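Local coordinates for protein cyclic nucleotide-gated potassium channel mll3241 (Mesorhizobium loti, PDB 4MUV) that forms a tetrameric potassium channel opened by cyclic AMP, represented here by its cytoplasmic cyclic nucleotide-binding domain with cyclic GMP bound, at residues A[58-63]-A[104-109]. The protein carries 3 engineered substitutions. Sequence-based numbering, arbitrary orientation.
Sequences RMFFVV and VSLLSL
Phe61 and Leu107 face each other as a hydrogen-bonded antiparallel pair, joined both ways: Phe61 N to Leu107 O and Leu107 N to Phe61 O, each 2.9 Å. Met59 and Leu109, the next hydrogen-bonded pair, repeat the two-way link, and Val63 N adds a fifth bond by reaching Ser105 O. At the non-hydrogen-bonded Val62-Leu106 pair, Leu106 CA makes a CA-H...O contact of 3.3 Å with Phe61 O. The side chains then sort onto two faces. On one, Met59 and Leu109 run alongside each other in a common direction, while Phe61 takes Leu109 CD2 at its ring edge, 4.1 Å from CE1; chi1 of -61° sets Phe61 CG beside its own backbone N, on the way to that contact. This face is covered by Phe114 and Leu117 of helix 111-120 and, farther along, by Leu16 of helix 13-17, against which Val63 and Leu107 pack. The two strands are the inner pair of one sheet of the cupin-like beta roll of a cyclic nucleotide-binding domain. On the other face, Leu106 CD1 meets Phe60 CD1 obliquely at 3.7 Å, and Phe83 of the cyclic GMP pocket packs on Phe60, Val62 and Leu106. Packing gives way to water at the partly exposed Arg58: in one of two Ser108 conformers, a water in the guanidinium plane, 2.9 Å from Arg58 NH1, also hydrogen-bonds Ser108 OG. Arg58 O in turn accepts a bond from Arg94 NH2, linking this strand end to a residue of the nucleotide site.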
loop_
_atom_site.group_PDB
_atom_site.type_symbol
_atom_site.label_atom_id
_atom_site.label_comp_id
_atom_site.label_asym_id
_atom_site.label_seq_id
_atom_site.Cartn_x
_atom_site.Cartn_y
_atom_site.Cartn_z
ATOM N N ARG A 58 -1.641 8.093 -1.746
ATOM C CA ARG A 58 -1.042 7.148 -0.817
ATOM C C ARG A 58 -1.108 5.748 -1.391
ATOM O O ARG A 58 -1.791 5.496 -2.382
ATOM C CB ARG A 58 -1.793 7.193 0.498
ATOM C CG ARG A 58 -3.213 6.690 0.375
ATOM C CD ARG A 58 -4.108 7.199 1.476
ATOM N NE ARG A 58 -4.313 8.628 1.353
ATOM C CZ ARG A 58 -4.843 9.398 2.293
ATOM N NH1 ARG A 58 -5.238 8.879 3.450
ATOM N NH2 ARG A 58 -4.977 10.691 2.072
ATOM N N MET A 59 -0.377 4.827 -0.777
ATOM C CA MET A 59 -0.522 3.409 -1.105
ATOM C C MET A 59 -0.632 2.624 0.192
ATOM O O MET A 59 -0.546 3.197 1.287
ATOM C CB MET A 59 0.604 2.884 -1.994
ATOM C CG MET A 59 1.948 2.855 -1.314
ATOM S SD MET A 59 3.189 1.894 -2.200
ATOM C CE MET A 59 2.515 0.249 -2.008
ATOM N N PHE A 60 -0.860 1.323 0.061
ATOM C CA PHE A 60 -1.282 0.500 1.183
ATOM C C PHE A 60 -0.586 -0.854 1.141
ATOM O O PHE A 60 -0.472 -1.479 0.073
ATOM C CB PHE A 60 -2.774 0.249 1.128
ATOM C CG PHE A 60 -3.605 1.499 1.094
ATOM C CD1 PHE A 60 -4.036 2.083 2.271
ATOM C CD2 PHE A 60 -3.987 2.057 -0.106
ATOM C CE1 PHE A 60 -4.812 3.223 2.260
ATOM C CE2 PHE A 60 -4.769 3.208 -0.133
ATOM C CZ PHE A 60 -5.180 3.788 1.055
ATOM N N PHE A 61 -0.134 -1.315 2.312
ATOM C CA PHE A 61 0.424 -2.653 2.507
ATOM C C PHE A 61 -0.587 -3.454 3.293
ATOM O O PHE A 61 -1.006 -3.061 4.372
ATOM C CB PHE A 61 1.757 -2.557 3.244
ATOM C CG PHE A 61 2.755 -1.768 2.476
ATOM C CD1 PHE A 61 2.804 -0.396 2.590
ATOM C CD2 PHE A 61 3.600 -2.393 1.574
ATOM C CE1 PHE A 61 3.692 0.328 1.843
ATOM C CE2 PHE A 61 4.476 -1.659 0.806
ATOM C CZ PHE A 61 4.525 -0.296 0.947
ATOM N N VAL A 62 -1.002 -4.597 2.739
ATOM C CA VAL A 62 -1.967 -5.454 3.435
ATOM C C VAL A 62 -1.236 -6.258 4.502
ATOM O O VAL A 62 -0.225 -6.907 4.220
ATOM C CB VAL A 62 -2.665 -6.430 2.471
ATOM C CG1 VAL A 62 -3.677 -7.278 3.195
ATOM C CG2 VAL A 62 -3.339 -5.674 1.335
ATOM N N VAL A 63 -1.729 -6.211 5.741
ATOM C CA VAL A 63 -1.045 -6.894 6.831
ATOM C C VAL A 63 -1.904 -7.897 7.577
ATOM O O VAL A 63 -1.334 -8.754 8.232
ATOM C CB VAL A 63 -0.291 -5.875 7.768
ATOM C CG1 VAL A 63 0.922 -5.266 7.049
ATOM C CG2 VAL A 63 -1.182 -4.782 8.259
ATOM N N VAL A 104 -10.007 -5.828 6.898
ATOM C CA VAL A 104 -8.603 -5.816 6.516
ATOM C C VAL A 104 -7.811 -4.763 7.297
ATOM O O VAL A 104 -8.313 -3.678 7.564
ATOM C CB VAL A 104 -8.481 -5.600 4.985
ATOM C CG1 VAL A 104 -9.012 -4.211 4.558
ATOM C CG2 VAL A 104 -7.059 -5.834 4.507
ATOM N N SER A 105 -6.588 -5.103 7.708
ATOM C CA SER A 105 -5.639 -4.144 8.276
ATOM C C SER A 105 -4.617 -3.811 7.235
ATOM O O SER A 105 -4.051 -4.697 6.569
ATOM C CB SER A 105 -4.909 -4.651 9.533
ATOM O OG SER A 105 -5.848 -4.811 10.554
ATOM N N LEU A 106 -4.385 -2.513 7.120
ATOM C CA LEU A 106 -3.487 -1.924 6.148
ATOM C C LEU A 106 -2.490 -1.031 6.853
ATOM O O LEU A 106 -2.808 -0.415 7.857
ATOM C CB LEU A 106 -4.287 -1.029 5.193
ATOM C CG LEU A 106 -5.486 -1.615 4.490
ATOM C CD1 LEU A 106 -6.262 -0.561 3.719
ATOM C CD2 LEU A 106 -5.056 -2.725 3.567
ATOM N N LEU A 107 -1.300 -0.930 6.286
ATOM C CA LEU A 107 -0.359 0.142 6.607
ATOM C C LEU A 107 -0.371 1.110 5.421
ATOM O O LEU A 107 -0.016 0.741 4.304
ATOM C CB LEU A 107 1.047 -0.407 6.875
ATOM C CG LEU A 107 1.157 -1.316 8.098
ATOM C CD1 LEU A 107 2.494 -2.013 8.124
ATOM C CD2 LEU A 107 0.981 -0.513 9.370
ATOM N N SER A 108 -0.798 2.344 5.685
ATOM C CA SER A 108 -0.907 3.397 4.676
ATOM C C SER A 108 0.363 4.214 4.606
ATOM O O SER A 108 0.858 4.649 5.642
ATOM C CB SER A 108 -2.084 4.319 5.029
ATOM O OG SER A 108 -2.236 5.368 4.093
ATOM N N LEU A 109 0.850 4.430 3.397
ATOM C CA LEU A 109 2.058 5.188 3.145
ATOM C C LEU A 109 1.707 6.355 2.238
ATOM O O LEU A 109 1.285 6.161 1.096
ATOM C CB LEU A 109 3.074 4.297 2.443
ATOM C CG LEU A 109 4.433 4.918 2.142
ATOM C CD1 LEU A 109 5.163 5.182 3.448
ATOM C CD2 LEU A 109 5.268 4.012 1.242
HETATM O O HOH W 1 -5.003 6.204 4.667
#